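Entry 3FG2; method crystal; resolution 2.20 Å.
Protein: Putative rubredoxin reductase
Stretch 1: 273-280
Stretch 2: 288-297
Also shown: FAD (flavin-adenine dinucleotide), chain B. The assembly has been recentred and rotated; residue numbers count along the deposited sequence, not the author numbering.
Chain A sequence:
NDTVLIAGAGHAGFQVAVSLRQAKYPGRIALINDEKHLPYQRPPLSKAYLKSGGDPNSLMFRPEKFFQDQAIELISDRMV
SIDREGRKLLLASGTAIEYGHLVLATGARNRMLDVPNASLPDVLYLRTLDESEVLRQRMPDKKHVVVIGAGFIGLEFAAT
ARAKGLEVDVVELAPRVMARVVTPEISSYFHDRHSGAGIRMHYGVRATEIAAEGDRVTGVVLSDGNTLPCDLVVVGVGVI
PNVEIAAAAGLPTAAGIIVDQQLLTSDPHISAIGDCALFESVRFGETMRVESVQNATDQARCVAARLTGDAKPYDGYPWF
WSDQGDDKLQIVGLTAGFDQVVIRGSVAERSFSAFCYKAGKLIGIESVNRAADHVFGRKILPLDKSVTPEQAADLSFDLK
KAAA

Stretch 1 (273-280) IGDCALFE
Stretch 2, residues 288-297: MRVESVQNAT

The two stretches run antiparallel, burying 559 Å² between them. Before the strand that includes A277 to E280 and runs on beyond it, A277 N donates to G274 O at 3.0 Å. The second stretch begins extended, M288 (phi/psi -150/168) pairing with F279, and stays extended through R289 and V290 (near -122/132) and E291 (-105/92) before a helix starts at V293. The closest CA atoms place L278 by R289 (4.5 Å), D275 by E291 (5.1 Å) and G274 by A296 (4.1 Å).

Backbone pairing is confined to F279 and M288, whose CA atoms lie 5.6 Å apart. M288 N donates to F279 O at 2.9 Å (152°), whereas the return bond from F279 N to M288 O, 3.0 Å long, is bent to 126° and weak. Two CA-H...O contacts supplement it: L278 CA to M288 O, 3.4 Å, and R289 CA to A277 O, 3.5 Å. Farther along, a water replaces direct pairing, donating to A277 O (2.9 Å) and accepting from V290 N (2.8 Å).

The side chains of F279 and M288 lie on the same face of the sheet. F279 (chi1 p, chi2 101°) brings CZ to 3.7 Å from M288 CG; M288 (chi1 p, chi2 t, chi3 -125°) sets SD 5.2 Å from the ring centroid, obliquely. V290, chi1 t, meets the ring edge, its CG2 4.2 Å from F279 CE2.

Charged groups gather nearer G274 and D275. R289 (t, t, p, chi4 83°) folds back so that NH1 donates to D275 O at 2.8 Å and 167°, the acceptor lying near the guanidinium plane. Its NH2 forms a salt bridge with E291 OE1 at 2.5 Å; E291 is m, t with chi3 -159°. D275 (chi1 m, chi2 11°) carries OD1 to within 3.2 Å of E291 CA.

FAD links D275 to the helix start. D275 N donates to FAD O2P at 3.0 Å, and FAD O3' to D275 OD1 at 2.9 Å, while V293 N donates to FAD O2 at 3.2 Å. G274, at phi/psi 87/-156, has its CA 3.5 Å from FAD O2P; a CB there would clash with that oxygen and jam against the preceding carbonyl. S292 (chi1 p) caps the helix, its OG accepting from N295 N at 3.0 Å, and A296 N to S292 O (3.0 Å) and T297 N to V293 O (2.8 Å) continue it.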

# COMPACT_ATOMS: atom_id res chain seq x y z
N ILE A 273 -0.76 12.88 5.73
CA ILE A 273 -0.50 11.56 6.28
C ILE A 273 -0.83 10.44 5.29
O ILE A 273 -1.65 10.62 4.38
CB ILE A 273 -1.35 11.31 7.55
CG1 ILE A 273 -2.83 11.46 7.20
CG2 ILE A 273 -0.95 12.27 8.66
CD1 ILE A 273 -3.76 11.11 8.33
N GLY A 274 -0.19 9.29 5.49
CA GLY A 274 -0.44 8.14 4.64
C GLY A 274 0.38 8.06 3.36
O GLY A 274 1.47 8.61 3.26
N ASP A 275 -0.16 7.35 2.39
CA ASP A 275 0.52 7.17 1.11
C ASP A 275 0.90 8.48 0.43
O ASP A 275 1.89 8.53 -0.30
CB ASP A 275 -0.36 6.34 0.17
CG ASP A 275 -0.33 4.86 0.50
OD1 ASP A 275 0.19 4.48 1.57
OD2 ASP A 275 -0.85 4.07 -0.33
N CYS A 276 0.13 9.54 0.66
CA CYS A 276 0.40 10.82 0.01
C CYS A 276 1.51 11.64 0.63
O CYS A 276 1.98 12.61 0.03
CB CYS A 276 -0.88 11.67 -0.03
SG CYS A 276 -1.28 12.56 1.52
N ALA A 277 1.95 11.25 1.82
CA ALA A 277 2.98 12.00 2.54
C ALA A 277 4.44 11.59 2.37
O ALA A 277 4.79 10.41 2.49
CB ALA A 277 2.62 12.06 4.02
N LEU A 278 5.29 12.59 2.12
CA LEU A 278 6.74 12.41 1.96
C LEU A 278 7.31 13.07 3.22
O LEU A 278 7.68 14.25 3.21
CB LEU A 278 7.23 13.14 0.71
CG LEU A 278 8.55 12.69 0.08
CD1 LEU A 278 8.96 13.72 -0.98
CD2 LEU A 278 9.65 12.54 1.13
N PHE A 279 7.37 12.30 4.30
CA PHE A 279 7.82 12.80 5.59
C PHE A 279 9.30 12.68 5.93
O PHE A 279 10.05 11.89 5.35
CB PHE A 279 7.02 12.11 6.69
CG PHE A 279 7.32 10.65 6.82
CD1 PHE A 279 8.17 10.18 7.81
CD2 PHE A 279 6.77 9.73 5.92
CE1 PHE A 279 8.47 8.81 7.92
CE2 PHE A 279 7.06 8.37 6.01
CZ PHE A 279 7.91 7.91 7.01
N GLU A 280 9.70 13.48 6.92
CA GLU A 280 11.06 13.49 7.41
C GLU A 280 11.13 12.43 8.50
O GLU A 280 10.35 12.48 9.45
CB GLU A 280 11.38 14.87 7.98
CG GLU A 280 12.78 15.01 8.57
CD GLU A 280 13.03 16.37 9.19
OE1 GLU A 280 14.11 16.55 9.79
OE2 GLU A 280 12.15 17.26 9.08
N MET A 288 11.01 10.15 3.26
CA MET A 288 10.49 9.02 2.50
C MET A 288 8.97 8.97 2.47
O MET A 288 8.31 9.69 3.21
CB MET A 288 11.01 7.71 3.09
CG MET A 288 10.57 7.47 4.54
SD MET A 288 11.58 6.25 5.44
CE MET A 288 10.35 5.14 5.98
N ARG A 289 8.44 8.13 1.59
CA ARG A 289 7.00 7.94 1.47
C ARG A 289 6.81 6.44 1.66
O ARG A 289 7.51 5.65 1.04
CB ARG A 289 6.51 8.35 0.08
CG ARG A 289 4.98 8.35 -0.06
CD ARG A 289 4.53 8.73 -1.46
NE ARG A 289 4.81 7.68 -2.43
CZ ARG A 289 4.02 6.62 -2.64
NH1 ARG A 289 2.90 6.48 -1.94
NH2 ARG A 289 4.37 5.70 -3.54
N VAL A 290 5.90 6.04 2.53
CA VAL A 290 5.69 4.61 2.74
C VAL A 290 4.25 4.21 2.46
O VAL A 290 3.32 4.87 2.90
CB VAL A 290 6.04 4.22 4.19
CG1 VAL A 290 5.73 2.75 4.42
CG2 VAL A 290 7.52 4.49 4.44
N GLU A 291 4.09 3.11 1.71
CA GLU A 291 2.76 2.61 1.36
C GLU A 291 2.42 1.38 2.18
O GLU A 291 2.74 0.26 1.78
CB GLU A 291 2.69 2.20 -0.11
CG GLU A 291 3.08 3.24 -1.14
CD GLU A 291 2.95 2.70 -2.56
OE1 GLU A 291 3.59 3.29 -3.46
OE2 GLU A 291 2.21 1.71 -2.79
N SER A 292 1.76 1.57 3.31
CA SER A 292 1.36 0.43 4.12
C SER A 292 0.30 0.87 5.13
O SER A 292 0.21 2.05 5.47
CB SER A 292 2.58 -0.14 4.86
OG SER A 292 3.02 0.73 5.89
N VAL A 293 -0.51 -0.08 5.57
CA VAL A 293 -1.55 0.21 6.53
C VAL A 293 -0.91 0.70 7.81
O VAL A 293 -1.42 1.61 8.47
CB VAL A 293 -2.37 -1.06 6.84
CG1 VAL A 293 -3.31 -0.81 8.00
CG2 VAL A 293 -3.14 -1.47 5.60
N GLN A 294 0.23 0.10 8.14
CA GLN A 294 0.97 0.47 9.34
C GLN A 294 1.30 1.95 9.28
O GLN A 294 1.02 2.70 10.22
CB GLN A 294 2.25 -0.36 9.42
CG GLN A 294 3.30 0.15 10.40
CD GLN A 294 4.13 1.27 9.81
OE1 GLN A 294 4.60 1.18 8.68
NE2 GLN A 294 4.34 2.33 10.59
N ASN A 295 1.87 2.38 8.17
CA ASN A 295 2.25 3.77 8.00
C ASN A 295 1.06 4.72 8.07
O ASN A 295 1.13 5.77 8.70
CB ASN A 295 2.97 3.96 6.67
CG ASN A 295 3.39 5.38 6.43
OD1 ASN A 295 2.83 6.08 5.58
ND2 ASN A 295 4.38 5.84 7.20
N ALA A 296 -0.04 4.36 7.40
CA ALA A 296 -1.23 5.19 7.40
C ALA A 296 -1.77 5.32 8.81
O ALA A 296 -2.12 6.41 9.28
CB ALA A 296 -2.29 4.58 6.48
N THR A 297 -1.82 4.19 9.50
CA THR A 297 -2.33 4.12 10.85
C THR A 297 -1.48 4.86 11.87
O THR A 297 -1.98 5.73 12.59
CB THR A 297 -2.48 2.64 11.27
OG1 THR A 297 -3.45 2.01 10.42
CG2 THR A 297 -2.90 2.52 12.71
PA FAD B . -5.99 5.22 0.76
O1A FAD B . -5.69 5.01 -0.68
O2A FAD B . -6.48 4.22 1.53
O5B FAD B . -7.17 6.20 0.64
C5B FAD B . -7.13 7.48 -0.07
C4B FAD B . -8.61 7.91 -0.16
O4B FAD B . -8.62 9.36 -0.45
C3B FAD B . -9.43 7.26 -1.29
O3B FAD B . -10.68 6.76 -0.94
C2B FAD B . -9.40 8.33 -2.35
O2B FAD B . -10.39 8.19 -3.31
C1B FAD B . -9.60 9.56 -1.51
N9A FAD B . -9.21 10.84 -2.09
C8A FAD B . -8.14 11.09 -2.91
N7A FAD B . -8.06 12.36 -3.29
C5A FAD B . -9.11 12.98 -2.68
C6A FAD B . -9.57 14.39 -2.70
N6A FAD B . -8.98 15.35 -3.36
N1A FAD B . -10.70 14.64 -1.95
C2A FAD B . -11.35 13.66 -1.24
N3A FAD B . -11.00 12.35 -1.17
C4A FAD B . -9.87 12.06 -1.91
N1 FAD B . -0.78 -2.50 2.87
C2 FAD B . -0.39 -3.38 3.79
O2 FAD B . 0.28 -3.05 4.72
N3 FAD B . -0.76 -4.76 3.71
C4 FAD B . -1.55 -5.25 2.68
O4 FAD B . -1.85 -6.43 2.66
C4X FAD B . -1.98 -4.29 1.67
N5 FAD B . -2.76 -4.71 0.65
C5X FAD B . -3.17 -3.77 -0.29
C6 FAD B . -4.00 -4.22 -1.35
C7 FAD B . -4.46 -3.36 -2.33
C7M FAD B . -5.34 -3.90 -3.44
C8 FAD B . -4.09 -1.94 -2.28
C8M FAD B . -4.56 -0.94 -3.32
C9 FAD B . -3.26 -1.49 -1.24
C9A FAD B . -2.80 -2.38 -0.24
N10 FAD B . -1.96 -1.97 0.88
C10 FAD B . -1.56 -2.88 1.81
C1' FAD B . -1.58 -0.54 0.95
C2' FAD B . -2.61 0.25 1.82
O2' FAD B . -3.89 0.04 1.28
C3' FAD B . -2.22 1.71 1.78
O3' FAD B . -0.93 1.88 2.35
C4' FAD B . -3.23 2.54 2.55
O4' FAD B . -4.56 2.38 1.99
C5' FAD B . -2.82 3.99 2.49
O5' FAD B . -3.92 4.82 3.26
P FAD B . -4.27 6.20 2.79
O1P FAD B . -5.34 6.63 3.84
O2P FAD B . -3.18 7.06 2.66
O3P FAD B . -4.89 6.13 1.46
O HOH W 1 4.29 7.92 3.93